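PDB 3HO7: OxyR from Porphyromonas gingivalis, which probably binds DNA as a redox-sensitive transcriptional activator of the LysR family, represented here by its regulatory domain. Local coordinates for residues 30-35 against 211-216; 43-48 against 59-64; 78-83 against 205-210. All blocks are in the same frame, centred on the assembly; numbering follows the deposited sequence.

All three contacts lie in the LysR-type regulatory domain, and they illustrate how a fold is closed by nested chain loops. Interaction 1 joins helix 22-36 to the turn after helix 200-211. Within that loop come interaction 2, around helix 49-58, and then interaction 3, where strand 75-89 meets helix 200-211. Interactions 1 and 3 are neighbours, their centres about 10 Å apart; centre to centre, interaction 2 lies about 18 Å from interaction 1 and 16 Å from interaction 3. W33 packing on V44 and M63 on L206 bridge the groups. The late helix 200-211 thus rejoins the early part of the chain, while interactions 1 and 2 also reach the second subunit.

Interaction 1: 30-35 against 211-216; sequences FPIWKK and RSAVPS
I32, on helix 22-36, faces A213 in the type I beta turn R211-V214 that follows helix 200-211, with 7.6 Å between their CA atoms. The turn's own bond, V214 N to R211 O, is a weak one. Across the contact a single methyl does the touching. I32 holds CG1 beside its backbone N (chi1 -61°) and then runs on extended, which carries CD1 out from the helix to the turn. There CD1 stands 3.9 Å from A213 CA and 4.1 Å from A213 CB, while S212 OG approaches the same methyl at 3.9 Å. This hydroxyl has its polar partner elsewhere: it is hydrogen-bonded to L209 O, in the last turn of the preceding helix.

Other parts of helix 22-36 complete the join. L25 and V29 cover A213, R28 NH1 hydrogen-bonds to A213 O, and L209 lies on I32. The same helix also meets the second subunit, where Q156 of that subunit packs on F30 and P31.

Within the two segments the attachment is therefore small, 92 Å² in all. S212 OG and A213 O find their hydrogen bonds outside it, with L209 and R28, and van der Waals contact joins I32 to S212 and A213.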
loop_
_atom_site.group_PDB
_atom_site.type_symbol
_atom_site.label_atom_id
_atom_site.label_comp_id
_atom_site.label_asym_id
_atom_site.label_seq_id
_atom_site.Cartn_x
_atom_site.Cartn_y
_atom_site.Cartn_z
ATOM N N PHE A 30 -4.370 -5.900 -16.609
ATOM C CA PHE A 30 -5.712 -6.456 -16.446
ATOM C C PHE A 30 -6.530 -6.448 -17.739
ATOM O O PHE A 30 -7.118 -7.465 -18.111
ATOM C CB PHE A 30 -6.452 -5.747 -15.310
ATOM C CG PHE A 30 -6.145 -6.310 -13.950
ATOM C CD1 PHE A 30 -5.058 -7.152 -13.767
ATOM C CD2 PHE A 30 -6.929 -5.988 -12.855
ATOM C CE1 PHE A 30 -4.768 -7.675 -12.519
ATOM C CE2 PHE A 30 -6.643 -6.505 -11.604
ATOM C CZ PHE A 30 -5.562 -7.347 -11.436
ATOM N N PRO A 31 -6.571 -5.299 -18.425
ATOM C CA PRO A 31 -7.272 -5.211 -19.704
ATOM C C PRO A 31 -6.694 -6.170 -20.741
ATOM O O PRO A 31 -7.434 -6.727 -21.549
ATOM C CB PRO A 31 -7.038 -3.759 -20.130
ATOM C CG PRO A 31 -6.809 -3.027 -18.851
ATOM C CD PRO A 31 -6.058 -3.992 -17.982
ATOM N N ILE A 32 -5.379 -6.367 -20.711
ATOM C CA ILE A 32 -4.725 -7.248 -21.675
ATOM C C ILE A 32 -5.042 -8.719 -21.408
ATOM O O ILE A 32 -5.178 -9.510 -22.343
ATOM C CB ILE A 32 -3.202 -7.026 -21.709
ATOM C CG1 ILE A 32 -2.892 -5.589 -22.138
ATOM C CG2 ILE A 32 -2.539 -8.020 -22.649
ATOM C CD1 ILE A 32 -1.416 -5.247 -22.123
ATOM N N TRP A 33 -5.159 -9.085 -20.135
ATOM C CA TRP A 33 -5.520 -10.452 -19.773
ATOM C C TRP A 33 -6.922 -10.781 -20.262
ATOM O O TRP A 33 -7.152 -11.831 -20.863
ATOM C CB TRP A 33 -5.459 -10.665 -18.259
ATOM C CG TRP A 33 -4.081 -10.809 -17.710
ATOM C CD1 TRP A 33 -2.934 -11.035 -18.412
ATOM C CD2 TRP A 33 -3.706 -10.776 -16.328
ATOM N NE1 TRP A 33 -1.863 -11.122 -17.555
ATOM C CE2 TRP A 33 -2.311 -10.968 -16.269
ATOM C CE3 TRP A 33 -4.413 -10.591 -15.135
ATOM C CZ2 TRP A 33 -1.609 -10.982 -15.064
ATOM C CZ3 TRP A 33 -3.714 -10.605 -13.941
ATOM C CH2 TRP A 33 -2.327 -10.799 -13.914
ATOM N N LYS A 34 -7.856 -9.877 -19.992
ATOM C CA LYS A 34 -9.246 -10.081 -20.367
ATOM C C LYS A 34 -9.359 -10.585 -21.800
ATOM O O LYS A 34 -10.044 -11.572 -22.068
ATOM C CB LYS A 34 -10.040 -8.784 -20.207
ATOM C CG LYS A 34 -11.530 -8.948 -20.453
ATOM C CD LYS A 34 -12.142 -9.906 -19.444
ATOM C CE LYS A 34 -11.954 -9.392 -18.022
ATOM N NZ LYS A 34 -12.614 -10.273 -17.020
ATOM N N LYS A 35 -8.677 -9.904 -22.715
ATOM C CA LYS A 35 -8.779 -10.222 -24.136
ATOM C C LYS A 35 -7.910 -11.405 -24.572
ATOM O O LYS A 35 -8.315 -12.192 -25.426
ATOM C CB LYS A 35 -8.478 -8.984 -24.993
ATOM C CG LYS A 35 -7.168 -8.291 -24.661
ATOM C CD LYS A 35 -6.916 -7.111 -25.591
ATOM C CE LYS A 35 -7.971 -6.026 -25.423
ATOM N NZ LYS A 35 -9.307 -6.454 -25.928
ATOM N N ARG A 211 5.249 -8.229 -20.619
ATOM C CA ARG A 211 6.213 -7.373 -21.304
ATOM C C ARG A 211 5.513 -6.386 -22.234
ATOM O O ARG A 211 5.947 -5.244 -22.378
ATOM C CB ARG A 211 7.233 -8.207 -22.078
ATOM C CG ARG A 211 8.071 -9.131 -21.211
ATOM C CD ARG A 211 9.149 -9.813 -22.028
ATOM N NE ARG A 211 10.067 -8.846 -22.622
ATOM C CZ ARG A 211 10.933 -9.131 -23.587
ATOM N NH1 ARG A 211 11.000 -10.363 -24.078
ATOM N NH2 ARG A 211 11.728 -8.186 -24.068
ATOM N N SER A 212 4.424 -6.826 -22.857
ATOM C CA SER A 212 3.666 -5.967 -23.759
ATOM C C SER A 212 2.864 -4.925 -22.985
ATOM O O SER A 212 2.243 -4.041 -23.577
ATOM C CB SER A 212 2.723 -6.797 -24.632
ATOM O OG SER A 212 1.523 -7.099 -23.939
ATOM N N ALA A 213 2.875 -5.043 -21.662
ATOM C CA ALA A 213 2.127 -4.131 -20.804
ATOM C C ALA A 213 2.906 -2.849 -20.537
ATOM O O ALA A 213 2.356 -1.877 -20.023
ATOM C CB ALA A 213 1.763 -4.815 -19.493
ATOM N N VAL A 214 4.186 -2.849 -20.894
ATOM C CA VAL A 214 5.033 -1.680 -20.676
ATOM C C VAL A 214 5.770 -1.259 -21.946
ATOM O O VAL A 214 5.961 -2.065 -22.859
ATOM C CB VAL A 214 6.047 -1.927 -19.536
ATOM C CG1 VAL A 214 5.315 -2.274 -18.250
ATOM C CG2 VAL A 214 7.020 -3.034 -19.915
ATOM N N PRO A 215 6.177 0.016 -22.010
ATOM C CA PRO A 215 6.932 0.538 -23.146
ATOM C C PRO A 215 8.159 -0.322 -23.427
ATOM O O PRO A 215 8.855 -0.729 -22.495
ATOM C CB PRO A 215 7.351 1.929 -22.672
ATOM C CG PRO A 215 6.291 2.322 -21.703
ATOM C CD PRO A 215 5.917 1.052 -20.996
ATOM N N SER A 216 8.421 -0.588 -24.703
ATOM C CA SER A 216 9.499 -1.490 -25.102
ATOM C C SER A 216 10.875 -1.020 -24.638
ATOM O O SER A 216 11.749 -1.839 -24.356
ATOM C CB SER A 216 9.495 -1.699 -26.620
ATOM O OG SER A 216 9.730 -0.480 -27.302
#

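Interaction 2: 43-48 against 59-64; sequences HVSEMQ and GEIDMA
The carboxylate of E60 is the flat group in this contact, and the methyl CE of M47 lies above one of its faces, 4.1 Å from OE2. The other oxygen, OE1, is hydrogen-bonded to S55 OG on helix 49-58, which restrains how the carboxylate is turned.

The setting is a beta-alpha-beta crossover: strand 40-46, helix 49-58 and strand 63-66, with strand 11-17 lying between the two outer strands and parallel to both. Such a unit belongs to the periplasmic-binding-protein type of fold expected for LysR regulatory domains. The residues described here come just where the chain leaves the first strand and where it enters the second, so their side chains meet beneath the connecting helix. C52 and S55 of that helix touch M47, and S55 and A16 touch I61.

M47 is fully stretched beyond CG, with chi2 175° and chi3 -178°, and this reach brings its methyl to I61. The two side chains run antiparallel, which sets the end of M47 beside the CG2 branch of I61. S45, two residues earlier and still in strand 40-46, adds a looser approach through OG, 4.4 Å from I61 CG2. Beyond the chain, H43, V44 and S45 pair in parallel with a strand of the second subunit, so the sheet continues across the interface.

The closest meeting of the two segments is between methyl carbons, M47 CE and I61 CG2, at 3.7 Å.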
loop_
_atom_site.group_PDB
_atom_site.type_symbol
_atom_site.label_atom_id
_atom_site.label_comp_id
_atom_site.label_asym_id
_atom_site.label_seq_id
_atom_site.Cartn_x
_atom_site.Cartn_y
_atom_site.Cartn_z
ATOM N N HIS A 43 -6.294 -15.841 -10.281
ATOM C CA HIS A 43 -6.290 -15.415 -8.888
ATOM C C HIS A 43 -5.029 -14.623 -8.566
ATOM O O HIS A 43 -3.949 -15.193 -8.425
ATOM C CB HIS A 43 -6.407 -16.620 -7.953
ATOM C CG HIS A 43 -7.808 -17.115 -7.780
ATOM N ND1 HIS A 43 -8.462 -17.852 -8.743
ATOM C CD2 HIS A 43 -8.680 -16.979 -6.752
ATOM C CE1 HIS A 43 -9.678 -18.147 -8.318
ATOM N NE2 HIS A 43 -9.835 -17.631 -7.112
ATOM N N VAL A 44 -5.177 -13.307 -8.459
ATOM C CA VAL A 44 -4.059 -12.434 -8.132
ATOM C C VAL A 44 -3.924 -12.276 -6.625
ATOM O O VAL A 44 -4.922 -12.165 -5.912
ATOM C CB VAL A 44 -4.240 -11.036 -8.746
ATOM C CG1 VAL A 44 -3.121 -10.108 -8.290
ATOM C CG2 VAL A 44 -4.290 -11.126 -10.264
ATOM N N SER A 45 -2.687 -12.268 -6.144
ATOM C CA SER A 45 -2.425 -12.044 -4.730
ATOM C C SER A 45 -1.141 -11.247 -4.547
ATOM O O SER A 45 -0.143 -11.500 -5.221
ATOM C CB SER A 45 -2.334 -13.375 -3.982
ATOM O OG SER A 45 -1.346 -14.213 -4.555
ATOM N N GLU A 46 -1.175 -10.276 -3.641
ATOM C CA GLU A 46 0.014 -9.505 -3.309
ATOM C C GLU A 46 0.770 -10.166 -2.163
ATOM O O GLU A 46 0.197 -10.467 -1.116
ATOM C CB GLU A 46 -0.348 -8.064 -2.938
ATOM C CG GLU A 46 -0.889 -7.232 -4.092
ATOM C CD GLU A 46 -1.017 -5.758 -3.748
ATOM O OE1 GLU A 46 -0.120 -5.215 -3.065
ATOM O OE2 GLU A 46 -2.016 -5.137 -4.167
ATOM N N MET A 47 2.060 -10.399 -2.381
ATOM C CA MET A 47 2.943 -10.921 -1.348
ATOM C C MET A 47 4.292 -10.246 -1.480
ATOM O O MET A 47 4.667 -9.799 -2.562
ATOM C CB MET A 47 3.172 -12.418 -1.526
ATOM C CG MET A 47 1.935 -13.270 -1.648
ATOM S SD MET A 47 2.442 -14.965 -1.985
ATOM C CE MET A 47 0.851 -15.771 -2.141
ATOM N N GLN A 48 5.031 -10.185 -0.381
ATOM C CA GLN A 48 6.432 -9.815 -0.459
ATOM C C GLN A 48 7.221 -11.026 -0.947
ATOM O O GLN A 48 6.702 -12.145 -0.974
ATOM C CB GLN A 48 6.940 -9.314 0.893
ATOM C CG GLN A 48 6.555 -7.868 1.180
ATOM C CD GLN A 48 6.615 -7.526 2.652
ATOM O OE1 GLN A 48 6.494 -8.401 3.509
ATOM N NE2 GLN A 48 6.794 -6.246 2.954
ATOM N N GLY A 59 3.611 -24.771 -4.066
ATOM C CA GLY A 59 2.575 -24.925 -5.082
ATOM C C GLY A 59 1.317 -24.135 -4.780
ATOM O O GLY A 59 0.274 -24.356 -5.396
ATOM N N GLU A 60 1.414 -23.219 -3.821
ATOM C CA GLU A 60 0.300 -22.344 -3.465
ATOM C C GLU A 60 -0.007 -21.374 -4.602
ATOM O O GLU A 60 -1.147 -20.940 -4.773
ATOM C CB GLU A 60 0.621 -21.565 -2.187
ATOM C CG GLU A 60 -0.488 -20.625 -1.730
ATOM C CD GLU A 60 -0.108 -19.827 -0.492
ATOM O OE1 GLU A 60 0.964 -20.098 0.088
ATOM O OE2 GLU A 60 -0.884 -18.930 -0.098
ATOM N N ILE A 61 1.021 -21.036 -5.374
ATOM C CA ILE A 61 0.865 -20.149 -6.522
ATOM C C ILE A 61 1.653 -20.678 -7.717
ATOM O O ILE A 61 2.673 -21.346 -7.551
ATOM C CB ILE A 61 1.315 -18.710 -6.197
ATOM C CG1 ILE A 61 2.835 -18.644 -6.016
ATOM C CG2 ILE A 61 0.599 -18.195 -4.958
ATOM C CD1 ILE A 61 3.352 -17.245 -5.727
ATOM N N ASP A 62 1.173 -20.377 -8.918
ATOM C CA ASP A 62 1.788 -20.882 -10.141
ATOM C C ASP A 62 2.956 -20.017 -10.603
ATOM O O ASP A 62 3.963 -20.529 -11.089
ATOM C CB ASP A 62 0.745 -20.981 -11.257
ATOM C CG ASP A 62 -0.329 -22.007 -10.959
ATOM O OD1 ASP A 62 -0.007 -23.049 -10.348
ATOM O OD2 ASP A 62 -1.494 -21.775 -11.340
ATOM N N MET A 63 2.808 -18.704 -10.457
ATOM C CA MET A 63 3.827 -17.762 -10.898
ATOM C C MET A 63 3.930 -16.611 -9.913
ATOM O O MET A 63 3.009 -16.363 -9.133
ATOM C CB MET A 63 3.491 -17.215 -12.288
ATOM C CG MET A 63 3.123 -18.276 -13.309
ATOM S SD MET A 63 2.589 -17.590 -14.891
ATOM C CE MET A 63 2.254 -19.104 -15.793
ATOM N N ALA A 64 5.051 -15.901 -9.953
ATOM C CA ALA A 64 5.235 -14.740 -9.098
ATOM C C ALA A 64 5.965 -13.619 -9.826
ATOM O O ALA A 64 7.000 -13.843 -10.456
ATOM C CB ALA A 64 5.982 -15.124 -7.827
#

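Interaction 3: 78-83 against 205-210; sequences DLLYYE and QLIGLL
L80, which packs on I207 and L210, also belongs to a classic beta bulge: it and Y81 both face V189 of strand 184-194. The bulge sits on strand 75-89, where that strand runs nearly parallel to helix 200-211. The short segments make an angle of 6°, and their axes come within 8.8 Å.

The two methyls of L80 are shared between successive turns of the helix. CD2 meets I207 CG2 at 4.0 Å, the two side chains crossing at about a right angle. CD1 reaches L210 CD1 at 3.7 Å, and this pair crosses obliquely. I207 likewise divides its branches. Its CG2, anti to the backbone N, serves L80, whereas the extended arm through CG1 (chi1 -64°, chi2 180°) takes CD1 away from L80, to D78. There CD1 lies 3.5 Å from D78 OD2 and 3.9 Å from D78 CB, tilted above the carboxylate plane. The same oxygen, OD2, that lies against this methyl is salt-bridged to R203 NH2, one turn earlier on the same helix.

Y81, next in the strand, packs on L25 of helix 22-36, and V29 of that helix covers L210. Strands 75-89 and 184-194, paired antiparallel, are consistent with the long connections between the two lobes of the periplasmic-binding fold.

The chemistry is thus graded: L80 and L210 are buried, I207 is partly exposed, and D78, paired with R203, lies at the partly exposed side, where ionic attraction probably reinforces the apolar packing.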
loop_
_atom_site.group_PDB
_atom_site.type_symbol
_atom_site.label_atom_id
_atom_site.label_comp_id
_atom_site.label_asym_id
_atom_site.label_seq_id
_atom_site.Cartn_x
_atom_site.Cartn_y
_atom_site.Cartn_z
ATOM N N ASP A 78 12.408 -15.080 -15.318
ATOM C CA ASP A 78 12.719 -14.484 -16.606
ATOM C C ASP A 78 12.495 -12.981 -16.547
ATOM O O ASP A 78 11.585 -12.505 -15.867
ATOM C CB ASP A 78 11.844 -15.101 -17.698
ATOM C CG ASP A 78 12.153 -16.565 -17.935
ATOM O OD1 ASP A 78 13.297 -16.880 -18.332
ATOM O OD2 ASP A 78 11.251 -17.403 -17.727
ATOM N N LEU A 79 13.329 -12.235 -17.260
ATOM C CA LEU A 79 13.227 -10.786 -17.270
ATOM C C LEU A 79 11.936 -10.320 -17.934
ATOM O O LEU A 79 11.555 -10.810 -18.999
ATOM C CB LEU A 79 14.438 -10.172 -17.978
ATOM C CG LEU A 79 14.476 -8.646 -18.078
ATOM C CD1 LEU A 79 14.485 -8.016 -16.686
ATOM C CD2 LEU A 79 15.680 -8.189 -18.884
ATOM N N LEU A 80 11.259 -9.380 -17.289
ATOM C CA LEU A 80 10.086 -8.749 -17.877
ATOM C C LEU A 80 10.447 -7.336 -18.314
ATOM O O LEU A 80 10.224 -6.956 -19.462
ATOM C CB LEU A 80 8.923 -8.730 -16.885
ATOM C CG LEU A 80 8.441 -10.108 -16.428
ATOM C CD1 LEU A 80 7.242 -9.984 -15.504
ATOM C CD2 LEU A 80 8.108 -10.976 -17.637
ATOM N N TYR A 81 11.029 -6.568 -17.396
ATOM C CA TYR A 81 11.462 -5.210 -17.698
ATOM C C TYR A 81 12.306 -4.628 -16.569
ATOM O O TYR A 81 12.237 -5.093 -15.427
ATOM C CB TYR A 81 10.255 -4.306 -17.964
ATOM C CG TYR A 81 9.283 -4.209 -16.809
ATOM C CD1 TYR A 81 9.338 -3.146 -15.916
ATOM C CD2 TYR A 81 8.308 -5.176 -16.617
ATOM C CE1 TYR A 81 8.446 -3.054 -14.859
ATOM C CE2 TYR A 81 7.415 -5.096 -15.565
ATOM C CZ TYR A 81 7.487 -4.035 -14.691
ATOM O OH TYR A 81 6.592 -3.964 -13.645
ATOM N N TYR A 82 13.102 -3.618 -16.900
ATOM C CA TYR A 82 13.841 -2.860 -15.900
ATOM C C TYR A 82 13.024 -1.641 -15.515
ATOM O O TYR A 82 12.155 -1.203 -16.263
ATOM C CB TYR A 82 15.208 -2.433 -16.437
ATOM C CG TYR A 82 16.146 -3.583 -16.709
ATOM C CD1 TYR A 82 16.297 -4.093 -17.992
ATOM C CD2 TYR A 82 16.877 -4.166 -15.682
ATOM C CE1 TYR A 82 17.150 -5.147 -18.245
ATOM C CE2 TYR A 82 17.735 -5.223 -15.926
ATOM C CZ TYR A 82 17.866 -5.709 -17.210
ATOM O OH TYR A 82 18.714 -6.760 -17.468
ATOM N N GLU A 83 13.299 -1.088 -14.342
ATOM C CA GLU A 83 12.534 0.050 -13.871
ATOM C C GLU A 83 13.395 0.920 -12.977
ATOM O O GLU A 83 13.959 0.447 -11.991
ATOM C CB GLU A 83 11.295 -0.418 -13.113
ATOM C CG GLU A 83 10.405 0.715 -12.634
ATOM C CD GLU A 83 9.093 0.216 -12.064
ATOM O OE1 GLU A 83 9.075 -0.899 -11.507
ATOM O OE2 GLU A 83 8.084 0.941 -12.171
ATOM N N GLN A 205 3.193 -17.323 -22.799
ATOM C CA GLN A 205 2.157 -16.336 -23.082
ATOM C C GLN A 205 2.167 -15.233 -22.028
ATOM O O GLN A 205 2.136 -14.046 -22.356
ATOM C CB GLN A 205 0.779 -17.001 -23.148
ATOM C CG GLN A 205 -0.334 -16.082 -23.637
ATOM C CD GLN A 205 -1.692 -16.764 -23.673
ATOM O OE1 GLN A 205 -1.808 -17.961 -23.404
ATOM N NE2 GLN A 205 -2.728 -16.002 -24.008
ATOM N N LEU A 206 2.217 -15.630 -20.761
ATOM C CA LEU A 206 2.259 -14.667 -19.666
ATOM C C LEU A 206 3.427 -13.697 -19.823
ATOM O O LEU A 206 3.246 -12.482 -19.761
ATOM C CB LEU A 206 2.334 -15.379 -18.312
ATOM C CG LEU A 206 1.013 -15.582 -17.566
ATOM C CD1 LEU A 206 0.504 -14.268 -16.984
ATOM C CD2 LEU A 206 -0.031 -16.214 -18.473
ATOM N N ILE A 207 4.623 -14.234 -20.031
ATOM C CA ILE A 207 5.799 -13.388 -20.208
ATOM C C ILE A 207 5.554 -12.344 -21.293
ATOM O O ILE A 207 5.814 -11.159 -21.099
ATOM C CB ILE A 207 7.050 -14.212 -20.549
ATOM C CG1 ILE A 207 7.409 -15.137 -19.383
ATOM C CG2 ILE A 207 8.218 -13.291 -20.894
ATOM C CD1 ILE A 207 8.629 -16.001 -19.635
ATOM N N GLY A 208 5.042 -12.789 -22.435
ATOM C CA GLY A 208 4.736 -11.878 -23.529
ATOM C C GLY A 208 3.739 -10.802 -23.148
ATOM O O GLY A 208 3.938 -9.626 -23.447
ATOM N N LEU A 209 2.662 -11.203 -22.478
ATOM C CA LEU A 209 1.602 -10.265 -22.117
ATOM C C LEU A 209 2.083 -9.207 -21.128
ATOM O O LEU A 209 1.765 -8.028 -21.260
ATOM C CB LEU A 209 0.388 -11.008 -21.552
ATOM C CG LEU A 209 -0.496 -11.704 -22.588
ATOM C CD1 LEU A 209 -1.558 -12.558 -21.913
ATOM C CD2 LEU A 209 -1.136 -10.683 -23.521
ATOM N N LEU A 210 2.852 -9.632 -20.135
ATOM C CA LEU A 210 3.370 -8.695 -19.150
ATOM C C LEU A 210 4.346 -7.713 -19.791
ATOM O O LEU A 210 4.274 -6.507 -19.552
ATOM C CB LEU A 210 4.025 -9.446 -17.990
ATOM C CG LEU A 210 3.058 -10.206 -17.080
ATOM C CD1 LEU A 210 3.816 -11.157 -16.165
ATOM C CD2 LEU A 210 2.214 -9.237 -16.264
#